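Local coordinates for IMC sub-compartment protein ISP1 (Toxoplasma gondii, PDB 4CHM), which is critical for replication of the parasite, probably acting at the inner membrane complex during endodyogeny, and adopts a pleckstrin homology fold, at residues 14-19 with 113-118; 19-24 with 40-45; 27-32 with 82-87; 67-72 with 90-95. One frame throughout, in Å; residues are numbered along the deposited sequence.

Interaction 1: 14-19 with 113-118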
loop_
_atom_site.group_PDB
_atom_site.type_symbol
_atom_site.label_atom_id
_atom_site.label_comp_id
_atom_site.label_asym_id
_atom_site.label_seq_id
_atom_site.Cartn_x
_atom_site.Cartn_y
_atom_site.Cartn_z
ATOM N N GLU A 14 6.026 12.790 -4.666
ATOM C CA GLU A 14 6.683 12.523 -5.919
ATOM C C GLU A 14 7.879 11.591 -5.735
ATOM O O GLU A 14 8.213 10.817 -6.628
ATOM C CB GLU A 14 7.105 13.803 -6.616
ATOM C CG GLU A 14 8.019 13.548 -7.802
ATOM C CD GLU A 14 7.354 12.750 -8.928
ATOM O OE1 GLU A 14 6.100 12.726 -9.020
ATOM O OE2 GLU A 14 8.093 12.179 -9.757
ATOM N N ASP A 15 8.530 11.688 -4.592
ATOM C CA ASP A 15 9.623 10.810 -4.291
ATOM C C ASP A 15 9.141 9.361 -4.152
ATOM O O ASP A 15 9.759 8.440 -4.690
ATOM C CB ASP A 15 10.362 11.278 -3.029
ATOM C CG ASP A 15 11.585 10.413 -2.714
ATOM O OD1 ASP A 15 12.647 10.633 -3.317
ATOM O OD2 ASP A 15 11.458 9.466 -1.923
ATOM N N LEU A 16 8.030 9.158 -3.448
ATOM C CA LEU A 16 7.438 7.848 -3.382
ATOM C C LEU A 16 7.047 7.375 -4.800
ATOM O O LEU A 16 7.229 6.211 -5.152
ATOM C CB LEU A 16 6.221 7.853 -2.468
ATOM C CG LEU A 16 5.569 6.479 -2.355
ATOM C CD1 LEU A 16 6.605 5.491 -1.825
ATOM C CD2 LEU A 16 4.370 6.543 -1.443
ATOM N N HIS A 17 6.548 8.296 -5.617
ATOM C CA HIS A 17 6.146 7.964 -7.004
ATOM C C HIS A 17 7.322 7.416 -7.785
ATOM O O HIS A 17 7.241 6.344 -8.408
ATOM C CB HIS A 17 5.601 9.210 -7.677
ATOM C CG HIS A 17 4.892 8.956 -8.970
ATOM N ND1 HIS A 17 4.890 9.850 -9.966
ATOM C CD2 HIS A 17 4.070 7.910 -9.382
ATOM C CE1 HIS A 17 4.128 9.392 -10.977
ATOM N NE2 HIS A 17 3.624 8.215 -10.617
ATOM N N ARG A 18 8.457 8.100 -7.687
ATOM C CA ARG A 18 9.663 7.638 -8.343
ATOM C C ARG A 18 10.070 6.236 -7.858
ATOM O O ARG A 18 10.396 5.374 -8.666
ATOM C CB ARG A 18 10.805 8.621 -8.141
ATOM C CG ARG A 18 12.081 8.192 -8.862
ATOM C CD ARG A 18 13.306 8.947 -8.370
ATOM N NE ARG A 18 14.037 8.173 -7.366
ATOM C CZ ARG A 18 14.019 8.433 -6.066
ATOM N NH1 ARG A 18 13.321 9.465 -5.612
ATOM N NH2 ARG A 18 14.710 7.671 -5.221
ATOM N N ARG A 19 10.018 5.998 -6.568
ATOM C CA ARG A 19 10.394 4.699 -6.057
ATOM C C ARG A 19 9.413 3.589 -6.462
ATOM O O ARG A 19 9.818 2.513 -6.776
ATOM C CB ARG A 19 10.629 4.736 -4.572
ATOM C CG ARG A 19 11.873 5.487 -4.162
ATOM C CD ARG A 19 12.010 5.511 -2.672
ATOM N NE ARG A 19 11.190 6.521 -2.086
ATOM C CZ ARG A 19 10.327 6.340 -1.109
ATOM N NH1 ARG A 19 10.176 5.169 -0.591
ATOM N NH2 ARG A 19 9.637 7.351 -0.656
ATOM N N THR A 113 1.880 7.112 4.636
ATOM C CA THR A 113 1.049 8.273 4.412
ATOM C C THR A 113 1.087 8.762 2.979
ATOM O O THR A 113 0.057 8.987 2.396
ATOM C CB THR A 113 1.403 9.439 5.347
ATOM O OG1 THR A 113 1.313 9.023 6.692
ATOM C CG2 THR A 113 0.470 10.555 5.134
ATOM N N CYS A 114 2.279 8.856 2.409
ATOM C CA CYS A 114 2.434 9.247 0.987
ATOM C C CYS A 114 1.750 8.327 0.032
ATOM O O CYS A 114 1.276 8.771 -0.998
ATOM C CB CYS A 114 3.910 9.339 0.580
ATOM S SG CYS A 114 4.742 10.760 1.262
ATOM N N PHE A 115 1.821 7.022 0.302
ATOM C CA PHE A 115 1.194 6.054 -0.572
ATOM C C PHE A 115 -0.281 6.309 -0.723
ATOM O O PHE A 115 -0.844 6.136 -1.829
ATOM C CB PHE A 115 1.384 4.627 -0.066
ATOM C CG PHE A 115 0.889 3.576 -1.041
ATOM C CD1 PHE A 115 1.558 3.364 -2.252
ATOM C CD2 PHE A 115 -0.166 2.765 -0.726
ATOM C CE1 PHE A 115 1.160 2.352 -3.133
ATOM C CE2 PHE A 115 -0.630 1.794 -1.635
ATOM C CZ PHE A 115 0.049 1.583 -2.831
ATOM N N VAL A 116 -0.945 6.577 0.396
ATOM C CA VAL A 116 -2.403 6.817 0.370
ATOM C C VAL A 116 -2.744 8.000 -0.542
ATOM O O VAL A 116 -3.596 7.882 -1.418
ATOM C CB VAL A 116 -3.000 6.990 1.801
ATOM C CG1 VAL A 116 -4.439 7.478 1.744
ATOM C CG2 VAL A 116 -2.945 5.651 2.551
ATOM N N ASP A 117 -2.021 9.093 -0.404
ATOM C CA ASP A 117 -2.182 10.251 -1.273
ATOM C C ASP A 117 -1.857 9.988 -2.726
ATOM O O ASP A 117 -2.606 10.350 -3.580
ATOM C CB ASP A 117 -1.308 11.381 -0.793
ATOM C CG ASP A 117 -1.689 11.860 0.563
ATOM O OD1 ASP A 117 -2.867 12.073 0.802
ATOM O OD2 ASP A 117 -0.819 12.008 1.388
ATOM N N LEU A 118 -0.754 9.321 -2.998
ATOM C CA LEU A 118 -0.365 9.018 -4.356
ATOM C C LEU A 118 -1.376 8.128 -5.076
ATOM O O LEU A 118 -1.654 8.331 -6.224
ATOM C CB LEU A 118 1.008 8.356 -4.381
ATOM C CG LEU A 118 1.530 7.943 -5.747
ATOM C CD1 LEU A 118 1.718 9.135 -6.650
ATOM C CD2 LEU A 118 2.788 7.114 -5.659
#
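Leu16 of helix 10-22 reaches across to Cys114, Phe115 and Leu118 of helix 109-125, showing how one side chain can carry a helix crossing. Its CB already lies 4.1 Å from the CB of Cys114. CG stands anti to the backbone N (chi1 -179°) and comes within 4.4 Å of Leu118 CD2. From there CD1 packs on Met24 of the following strand, while CD2 does most of the touching: it is 3.5 Å from Cys114 CB and 3.1 Å from the backbone N of Phe115, a tight approach, and it lies at the edge of the Phe115 ring, near its plane. The two helix segments cross at 84°, their axes 9.4 Å apart. One turn on, Leu118 answers from the other helix. Its CD2 rests 3.7 Å from His17 CA, while its CD1 meets His17 CD2 at 3.8 Å, the two side chains crossing at about a right angle. Phe115 and Leu118 both touch Leu20, extending the apolar layer under the C-terminal helix of the PH fold. Between these segments, then, apolar side chains pack against each other and against the backbone. Asp15 holds Arg18 and Arg19 within helix 10-22, and Arg19 also forms a salt bridge to Asp111, so charge joins the two helices beside this packing.

Interaction 2: 19-24 with 40-45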
loop_
_atom_site.group_PDB
_atom_site.type_symbol
_atom_site.label_atom_id
_atom_site.label_comp_id
_atom_site.label_asym_id
_atom_site.label_seq_id
_atom_site.Cartn_x
_atom_site.Cartn_y
_atom_site.Cartn_z
ATOM N N ARG A 19 10.018 5.998 -6.568
ATOM C CA ARG A 19 10.394 4.699 -6.057
ATOM C C ARG A 19 9.413 3.589 -6.462
ATOM O O ARG A 19 9.818 2.513 -6.776
ATOM C CB ARG A 19 10.629 4.736 -4.572
ATOM C CG ARG A 19 11.873 5.487 -4.162
ATOM C CD ARG A 19 12.010 5.511 -2.672
ATOM N NE ARG A 19 11.190 6.521 -2.086
ATOM C CZ ARG A 19 10.327 6.340 -1.109
ATOM N NH1 ARG A 19 10.176 5.169 -0.591
ATOM N NH2 ARG A 19 9.637 7.351 -0.656
ATOM N N LEU A 20 8.137 3.904 -6.496
ATOM C CA LEU A 20 7.116 2.960 -6.957
ATOM C C LEU A 20 7.325 2.556 -8.405
ATOM O O LEU A 20 7.112 1.391 -8.772
ATOM C CB LEU A 20 5.712 3.553 -6.778
ATOM C CG LEU A 20 4.477 2.663 -6.793
ATOM C CD1 LEU A 20 4.645 1.428 -5.893
ATOM C CD2 LEU A 20 3.213 3.444 -6.415
ATOM N N LEU A 21 7.772 3.495 -9.231
ATOM C CA LEU A 21 8.009 3.200 -10.635
ATOM C C LEU A 21 9.243 2.345 -10.805
ATOM O O LEU A 21 9.331 1.562 -11.748
ATOM C CB LEU A 21 8.172 4.494 -11.458
ATOM C CG LEU A 21 6.965 5.420 -11.555
ATOM C CD1 LEU A 21 7.356 6.699 -12.272
ATOM C CD2 LEU A 21 5.801 4.728 -12.271
ATOM N N ALA A 22 10.219 2.533 -9.924
ATOM C CA ALA A 22 11.469 1.790 -9.986
ATOM C C ALA A 22 11.311 0.443 -9.241
ATOM O O ALA A 22 12.173 -0.450 -9.328
ATOM C CB ALA A 22 12.592 2.622 -9.358
ATOM N N GLY A 23 10.183 0.290 -8.550
ATOM C CA GLY A 23 9.979 -0.868 -7.690
ATOM C C GLY A 23 10.522 -0.596 -6.305
ATOM O O GLY A 23 11.546 0.045 -6.175
ATOM N N MET A 24 9.793 -1.004 -5.270
ATOM C CA MET A 24 10.225 -0.722 -3.906
ATOM C C MET A 24 9.919 -1.880 -2.941
ATOM O O MET A 24 8.931 -2.611 -3.110
ATOM C CB MET A 24 9.566 0.558 -3.394
ATOM C CG MET A 24 8.040 0.414 -3.236
ATOM S SD MET A 24 7.242 1.993 -2.840
ATOM C CE MET A 24 7.872 2.237 -1.177
ATOM N N LEU A 40 6.991 -4.018 -4.630
ATOM C CA LEU A 40 5.813 -3.320 -5.080
ATOM C C LEU A 40 6.200 -2.393 -6.199
ATOM O O LEU A 40 7.160 -1.614 -6.079
ATOM C CB LEU A 40 5.199 -2.498 -3.942
ATOM C CG LEU A 40 3.928 -1.695 -4.210
ATOM C CD1 LEU A 40 2.722 -2.608 -4.508
ATOM C CD2 LEU A 40 3.628 -0.748 -3.031
ATOM N N HIS A 41 5.424 -2.430 -7.270
ATOM C CA HIS A 41 5.744 -1.680 -8.463
ATOM C C HIS A 41 4.501 -1.092 -9.055
ATOM O O HIS A 41 3.424 -1.656 -8.924
ATOM C CB HIS A 41 6.444 -2.577 -9.488
ATOM C CG HIS A 41 6.799 -1.875 -10.773
ATOM N ND1 HIS A 41 6.075 -2.012 -11.896
ATOM C CD2 HIS A 41 7.900 -1.071 -11.116
ATOM C CE1 HIS A 41 6.658 -1.304 -12.911
ATOM N NE2 HIS A 41 7.768 -0.742 -12.438
ATOM N N TYR A 42 4.628 0.068 -9.678
ATOM C CA TYR A 42 3.521 0.615 -10.484
ATOM C C TYR A 42 3.876 0.607 -11.934
ATOM O O TYR A 42 4.932 1.120 -12.314
ATOM C CB TYR A 42 3.197 2.053 -10.089
ATOM C CG TYR A 42 1.951 2.576 -10.804
ATOM C CD1 TYR A 42 0.722 1.935 -10.640
ATOM C CD2 TYR A 42 2.025 3.632 -11.702
ATOM C CE1 TYR A 42 -0.409 2.378 -11.294
ATOM C CE2 TYR A 42 0.891 4.088 -12.365
ATOM C CZ TYR A 42 -0.319 3.457 -12.155
ATOM O OH TYR A 42 -1.458 3.886 -12.809
ATOM N N ASN A 43 2.966 0.055 -12.750
ATOM C CA ASN A 43 3.090 0.030 -14.215
ATOM C C ASN A 43 2.122 1.038 -14.845
ATOM O O ASN A 43 0.931 0.767 -14.959
ATOM C CB ASN A 43 2.788 -1.394 -14.738
ATOM C CG ASN A 43 3.050 -1.539 -16.232
ATOM O OD1 ASN A 43 2.386 -0.919 -17.052
ATOM N ND2 ASN A 43 4.032 -2.350 -16.582
ATOM N N GLU A 44 2.621 2.209 -15.211
ATOM C CA GLU A 44 1.732 3.298 -15.659
ATOM C C GLU A 44 1.136 3.051 -17.064
ATOM O O GLU A 44 0.055 3.532 -17.360
ATOM C CB GLU A 44 2.430 4.671 -15.590
ATOM C CG GLU A 44 3.604 4.824 -16.550
ATOM C CD GLU A 44 4.692 5.761 -16.022
ATOM O OE1 GLU A 44 4.377 6.634 -15.183
ATOM O OE2 GLU A 44 5.866 5.628 -16.446
ATOM N N ALA A 45 1.814 2.246 -17.884
ATOM C CA ALA A 45 1.267 1.845 -19.189
ATOM C C ALA A 45 -0.158 1.271 -19.043
ATOM O O ALA A 45 -1.127 1.875 -19.508
ATOM C CB ALA A 45 2.190 0.852 -19.889
#
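Leu20 points its CD1 at Leu40, meeting CG at 3.6 Å, while its own CG lies equally near the CB of Tyr42; with Leu21, these leucines show how a helix end can be sewn directly to a strand. Leu40 holds CG anti to the backbone N (chi1 -179°), where it meets that methyl; its CB runs beside Met24 CG, the two side chains pointing the same way. This is the turn by which helix 10-22 passes into the first strand of the PH-fold sheet: Gly23 leaves the helix with a positive phi of 88°, a conformation in which a CB would press on the preceding carbonyl oxygen, and Met24 at once joins Leu40 as an antiparallel hydrogen-bonded pair. Met24 N gives to Leu40 O at 2.8 Å, and Leu40 N returns the bond to Met24 O. Within the last turn of the helix, Leu20 O accepts from Tyr42 N at 3.0 Å. Leu21 lies at the margin, its CD2 at the edge of the Tyr42 ring, 4.0 Å from Tyr42 CD2, and 3.8 Å from Glu44 OE1. The His41 ring turns an edge to the backbone of the helix end, NE2 standing 2.9 Å from Leu21 O. Leu20 and Leu40 both also touch Phe115.

Interaction 3: 27-32 with 82-87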
loop_
_atom_site.group_PDB
_atom_site.type_symbol
_atom_site.label_atom_id
_atom_site.label_comp_id
_atom_site.label_asym_id
_atom_site.label_seq_id
_atom_site.Cartn_x
_atom_site.Cartn_y
_atom_site.Cartn_z
ATOM N N LEU A 27 6.505 -5.361 2.725
ATOM C CA LEU A 27 5.978 -6.622 3.180
ATOM C C LEU A 27 4.507 -6.752 2.934
ATOM O O LEU A 27 3.772 -5.811 3.017
ATOM C CB LEU A 27 6.221 -6.834 4.653
ATOM C CG LEU A 27 7.595 -6.663 5.221
ATOM C CD1 LEU A 27 7.565 -7.004 6.689
ATOM C CD2 LEU A 27 8.575 -7.517 4.496
ATOM N N VAL A 28 4.096 -7.953 2.631
ATOM C CA VAL A 28 2.727 -8.297 2.692
ATOM C C VAL A 28 2.469 -9.076 3.970
ATOM O O VAL A 28 3.224 -9.925 4.344
ATOM C CB VAL A 28 2.311 -9.069 1.445
ATOM C CG1 VAL A 28 0.967 -9.695 1.601
ATOM C CG2 VAL A 28 2.386 -8.187 0.221
ATOM N N LEU A 29 1.404 -8.740 4.653
ATOM C CA LEU A 29 1.051 -9.428 5.894
ATOM C C LEU A 29 -0.106 -10.442 5.680
ATOM O O LEU A 29 -1.234 -10.073 5.293
ATOM C CB LEU A 29 0.743 -8.417 7.012
ATOM C CG LEU A 29 1.754 -7.250 7.181
ATOM C CD1 LEU A 29 1.192 -6.090 7.994
ATOM C CD2 LEU A 29 3.113 -7.711 7.751
ATOM N N LEU A 30 0.218 -11.728 5.804
ATOM C CA LEU A 30 -0.731 -12.770 5.449
ATOM C C LEU A 30 -1.741 -12.980 6.592
ATOM O O LEU A 30 -1.495 -12.582 7.753
ATOM C CB LEU A 30 -0.013 -14.087 5.056
ATOM C CG LEU A 30 0.905 -14.011 3.812
ATOM C CD1 LEU A 30 1.558 -15.354 3.516
ATOM C CD2 LEU A 30 0.149 -13.551 2.580
ATOM N N GLN A 31 -2.885 -13.564 6.257
ATOM C CA GLN A 31 -3.972 -13.735 7.217
ATOM C C GLN A 31 -3.527 -14.581 8.435
ATOM O O GLN A 31 -3.919 -14.307 9.576
ATOM C CB GLN A 31 -5.187 -14.361 6.528
ATOM C CG GLN A 31 -6.330 -14.647 7.489
ATOM C CD GLN A 31 -7.535 -15.281 6.831
ATOM O OE1 GLN A 31 -7.573 -15.411 5.612
ATOM N NE2 GLN A 31 -8.511 -15.702 7.626
ATOM N N ASP A 32 -2.654 -15.560 8.199
ATOM C CA ASP A 32 -2.159 -16.402 9.297
ATOM C C ASP A 32 -1.065 -15.734 10.152
ATOM O O ASP A 32 -0.566 -16.324 11.095
ATOM C CB ASP A 32 -1.684 -17.781 8.788
ATOM C CG ASP A 32 -0.405 -17.700 7.964
ATOM O OD1 ASP A 32 0.241 -16.622 7.913
ATOM O OD2 ASP A 32 -0.043 -18.719 7.357
ATOM N N ALA A 82 -1.988 -11.128 11.955
ATOM C CA ALA A 82 -0.900 -10.130 11.876
ATOM C C ALA A 82 -1.294 -8.856 12.617
ATOM O O ALA A 82 -2.475 -8.600 12.848
ATOM C CB ALA A 82 -0.549 -9.809 10.430
ATOM N N ASN A 83 -0.296 -8.065 12.994
ATOM C CA ASN A 83 -0.553 -6.773 13.585
ATOM C C ASN A 83 -0.467 -5.688 12.500
ATOM O O ASN A 83 0.619 -5.313 12.074
ATOM C CB ASN A 83 0.436 -6.504 14.740
ATOM C CG ASN A 83 0.042 -5.303 15.573
ATOM O OD1 ASN A 83 -0.409 -4.277 15.038
ATOM N ND2 ASN A 83 0.216 -5.408 16.873
ATOM N N LEU A 84 -1.619 -5.230 12.024
ATOM C CA LEU A 84 -1.638 -4.297 10.919
ATOM C C LEU A 84 -1.479 -2.854 11.412
ATOM O O LEU A 84 -1.142 -1.957 10.617
ATOM C CB LEU A 84 -2.929 -4.435 10.084
ATOM C CG LEU A 84 -3.243 -5.803 9.447
ATOM C CD1 LEU A 84 -4.440 -5.738 8.520
ATOM C CD2 LEU A 84 -2.025 -6.407 8.739
ATOM N N VAL A 85 -1.872 -2.588 12.653
ATOM C CA VAL A 85 -2.087 -1.206 13.083
ATOM C C VAL A 85 -1.033 -0.548 13.964
ATOM O O VAL A 85 -0.861 0.668 13.929
ATOM C CB VAL A 85 -3.447 -1.054 13.791
ATOM C CG1 VAL A 85 -4.581 -1.457 12.863
ATOM C CG2 VAL A 85 -3.472 -1.865 15.077
ATOM N N ASP A 86 -0.337 -1.343 14.760
ATOM C CA ASP A 86 0.515 -0.801 15.810
ATOM C C ASP A 86 1.693 0.060 15.340
ATOM O O ASP A 86 2.086 1.001 16.023
ATOM C CB ASP A 86 0.874 -1.859 16.854
ATOM C CG ASP A 86 -0.279 -2.119 17.816
ATOM O OD1 ASP A 86 -0.992 -1.153 18.157
ATOM O OD2 ASP A 86 -0.492 -3.279 18.211
ATOM N N ASP A 87 2.271 -0.275 14.196
ATOM C CA ASP A 87 3.312 0.564 13.616
ATOM C C ASP A 87 2.778 1.686 12.708
ATOM O O ASP A 87 3.559 2.479 12.188
ATOM C CB ASP A 87 4.357 -0.280 12.883
ATOM C CG ASP A 87 3.814 -0.930 11.630
ATOM O OD1 ASP A 87 2.723 -0.540 11.173
ATOM O OD2 ASP A 87 4.486 -1.833 11.103
#
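Leu29 CD1 and Leu84 CD2 stand only 3.3 Å apart, closer than methyl carbons usually pack, and this tight pair is the centre of a contact between the end of the first strand of the PH-fold sheet and a long loop. The two leucines slide past each other in opposite directions, so that Leu84 CD2 also comes to 3.8 Å from Leu29 CB. In Leu29, CG lies anti to the carbonyl carbon (chi1 -47°), which sets it 4.2 Å from Leu84 CD2. Ala82 completes the apolar patch: its CB points at the strand and lies 3.9 Å from Leu29 CB and 4.0 Å from Leu30 O. The segments thus touch through a few methyl and methylene groups, and the loop has bonds of its own. Asn83 OD1 accepts from Asp86 N at 2.9 Å, an Asx motif, while Asn83 ND2 gives a nearly straight bond of 2.6 Å to Asp86 OD2. The same amide therefore grips the turn twice, once through its oxygen and once through its nitrogen, and Asp86 OD2 lies in the plane of the amide. This locally bonded turn probably helps to hold Leu84 against the sheet. Around the contact, Leu29 pairs through its backbone with Pro103 of strand 101-105, and Leu84 packs on the same proline. Asn83 O accepts a hydrogen bond from Arg105, and Asp87 forms a salt bridge with it, while Val85 packs on helix 72-76, placing the loop between that helix and strands 24-29 and 101-105.

Interaction 4: 67-72 with 90-95. With SO4 (sulfate ion), chain G; SO4 (sulfate ion), chain E.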
loop_
_atom_site.group_PDB
_atom_site.type_symbol
_atom_site.label_atom_id
_atom_site.label_comp_id
_atom_site.label_asym_id
_atom_site.label_seq_id
_atom_site.Cartn_x
_atom_site.Cartn_y
_atom_site.Cartn_z
ATOM N N ALA A 67 -10.800 0.650 -2.519
ATOM C CA ALA A 67 -10.593 1.515 -1.337
ATOM C C ALA A 67 -9.207 1.267 -0.739
ATOM O O ALA A 67 -8.688 0.162 -0.830
ATOM C CB ALA A 67 -11.667 1.238 -0.281
ATOM N N LEU A 68 -8.683 2.219 -0.010
ATOM C CA LEU A 68 -7.510 1.979 0.760
ATOM C C LEU A 68 -7.830 2.062 2.221
ATOM O O LEU A 68 -8.319 3.037 2.673
ATOM C CB LEU A 68 -6.377 2.921 0.400
ATOM C CG LEU A 68 -5.955 3.027 -1.038
ATOM C CD1 LEU A 68 -5.426 4.389 -1.326
ATOM C CD2 LEU A 68 -5.014 1.954 -1.484
ATOM N N LEU A 69 -7.502 1.008 2.948
ATOM C CA LEU A 69 -7.643 0.984 4.388
ATOM C C LEU A 69 -6.341 1.491 5.013
ATOM O O LEU A 69 -5.295 0.892 4.832
ATOM C CB LEU A 69 -7.911 -0.448 4.842
ATOM C CG LEU A 69 -8.993 -1.249 4.120
ATOM C CD1 LEU A 69 -9.366 -2.537 4.837
ATOM C CD2 LEU A 69 -10.218 -0.394 3.897
ATOM N N HIS A 70 -6.398 2.625 5.699
ATOM C CA HIS A 70 -5.217 3.171 6.354
ATOM C C HIS A 70 -5.336 3.566 7.828
ATOM O O HIS A 70 -4.360 3.539 8.533
ATOM C CB HIS A 70 -4.647 4.326 5.548
ATOM C CG HIS A 70 -5.605 5.452 5.358
ATOM N ND1 HIS A 70 -5.501 6.635 6.044
ATOM C CD2 HIS A 70 -6.699 5.567 4.573
ATOM C CE1 HIS A 70 -6.475 7.440 5.676
ATOM N NE2 HIS A 70 -7.224 6.811 4.796
ATOM N N THR A 71 -6.522 3.973 8.269
ATOM C CA THR A 71 -6.723 4.348 9.666
ATOM C C THR A 71 -6.738 3.129 10.569
ATOM O O THR A 71 -7.119 2.049 10.153
ATOM C CB THR A 71 -8.015 5.154 9.903
ATOM O OG1 THR A 71 -9.140 4.281 9.840
ATOM C CG2 THR A 71 -8.164 6.294 8.900
ATOM N N ARG A 72 -6.337 3.308 11.812
ATOM C CA ARG A 72 -6.380 2.206 12.757
ATOM C C ARG A 72 -7.703 1.432 12.712
ATOM O O ARG A 72 -7.701 0.194 12.616
ATOM C CB ARG A 72 -6.076 2.677 14.184
ATOM C CG ARG A 72 -6.138 1.551 15.221
ATOM C CD ARG A 72 -5.843 2.071 16.629
ATOM N NE ARG A 72 -5.485 0.974 17.535
ATOM C CZ ARG A 72 -4.251 0.504 17.675
ATOM N NH1 ARG A 72 -3.259 1.005 16.941
ATOM N NH2 ARG A 72 -4.009 -0.503 18.514
ATOM N N CYS A 90 0.984 0.525 7.703
ATOM C CA CYS A 90 0.303 -0.359 6.762
ATOM C C CYS A 90 -0.797 0.347 5.929
ATOM O O CYS A 90 -1.575 1.141 6.454
ATOM C CB CYS A 90 -0.279 -1.524 7.526
ATOM S SG CYS A 90 -1.290 -2.632 6.547
ATOM N N VAL A 91 -0.854 0.060 4.635
ATOM C CA VAL A 91 -2.056 0.298 3.860
ATOM C C VAL A 91 -2.528 -1.030 3.271
ATOM O O VAL A 91 -1.741 -1.756 2.614
ATOM C CB VAL A 91 -1.831 1.274 2.686
ATOM C CG1 VAL A 91 -3.153 1.694 2.102
ATOM C CG2 VAL A 91 -1.015 2.500 3.119
ATOM N N ALA A 92 -3.812 -1.319 3.431
ATOM C CA ALA A 92 -4.411 -2.494 2.762
ATOM C C ALA A 92 -5.182 -2.078 1.536
ATOM O O ALA A 92 -5.992 -1.154 1.591
ATOM C CB ALA A 92 -5.312 -3.254 3.713
ATOM N N LEU A 93 -4.978 -2.806 0.441
ATOM C CA LEU A 93 -5.772 -2.612 -0.753
ATOM C C LEU A 93 -7.021 -3.429 -0.654
ATOM O O LEU A 93 -6.976 -4.672 -0.670
ATOM C CB LEU A 93 -5.000 -3.045 -2.007
ATOM C CG LEU A 93 -3.537 -2.646 -2.122
ATOM C CD1 LEU A 93 -2.952 -3.366 -3.333
ATOM C CD2 LEU A 93 -3.391 -1.128 -2.244
ATOM N N HIS A 94 -8.140 -2.745 -0.578
ATOM C CA HIS A 94 -9.430 -3.388 -0.614
ATOM C C HIS A 94 -9.811 -3.530 -2.079
ATOM O O HIS A 94 -9.971 -2.563 -2.764
ATOM C CB HIS A 94 -10.457 -2.532 0.135
ATOM C CG HIS A 94 -11.786 -3.182 0.302
ATOM N ND1 HIS A 94 -12.938 -2.470 0.489
ATOM C CD2 HIS A 94 -12.144 -4.478 0.308
ATOM C CE1 HIS A 94 -13.953 -3.298 0.596
ATOM N NE2 HIS A 94 -13.496 -4.524 0.496
ATOM N N LEU A 95 -9.960 -4.757 -2.532
ATOM C CA LEU A 95 -10.162 -5.038 -3.945
ATOM C C LEU A 95 -11.632 -5.151 -4.357
ATOM O O LEU A 95 -12.402 -5.714 -3.656
ATOM C CB LEU A 95 -9.396 -6.289 -4.375
ATOM C CG LEU A 95 -7.941 -6.363 -3.958
ATOM C CD1 LEU A 95 -7.274 -7.674 -4.287
ATOM C CD2 LEU A 95 -7.170 -5.197 -4.509
HETATM S S SO4 G . -7.678 -0.598 19.664
HETATM O O1 SO4 G . -8.005 0.301 20.803
HETATM O O2 SO4 G . -8.680 -1.716 19.564
HETATM O O3 SO4 G . -6.307 -1.141 19.909
HETATM O O4 SO4 G . -7.713 0.176 18.385
HETATM S S SO4 E . -10.649 7.951 4.051
HETATM O O1 SO4 E . -10.878 9.189 4.839
HETATM O O2 SO4 E . -10.869 6.801 4.909
HETATM O O3 SO4 E . -9.253 7.947 3.540
HETATM O O4 SO4 E . -11.555 7.910 2.908
#
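Leu68 and Leu93 lie side by side and point the same way, CD2 to CD2 at 3.6 Å, on one face of an antiparallel strand pair whose opposite face carries Ala67, Leu69, Ala92 and His94. This alternation illustrates how a sheet sorts its side chains. On the first face Leu68 also crosses Val91, its CB 3.8 Å from Val91 CG1. On the other, Leu69 CB faces Ala92 CB at 4.0 Å, and His94 turns the edge of its ring to Ala67 CB, its ND1 4.0 Å away. The backbone fixes these pairings: Leu69 and Ala92 exchange two bonds of 3.0 Å, and His94 N gives to Ala67 O, whereas the return bond from Ala67 N is weak. Beyond the strand, His70 places CG between the backbone N and the carbonyl carbon (chi1 59°), and its ring, with Thr71 CG2 over one face, toward the rim, gives a nearly straight bond of 2.6 Å from NE2 to a sulfate oxygen, O3. Arg72, extended from CG to NE, holds a second sulfate side-on through NE and NH2. Both ions probably come from the crystallisation liquor. Strand 65-69 is an outermost strand of the PH-fold sheet, and strand 90-95 bonds onward to strand 101-105. The C-terminal helix 109-125 covers the face of Leu68 and Val91, through Leu119 and Val116, and Leu75 of helix 72-76 packs on Leu69 and Ala92.

Overall arrangement
From the N terminus, helix 10-22 takes part first in interaction 1, which closes the widest loop by bringing it against helix 109-125; the other three lie within that loop. Interaction 2 closes a short one, tying the end of helix 10-22 to strand 35-43, and touches interaction 1 through Leu20, Met24 and Leu40. Interaction 3 crosses interaction 2 in sequence, joining strand 24-29 to the loop before strand 90-95. Interaction 4 follows interaction 2 in series but crosses interaction 3, meeting it at the Arg72–Asp86 salt bridge. Val116 then packs interaction 1 on interaction 4, uniting the C-terminal helix with the sheet.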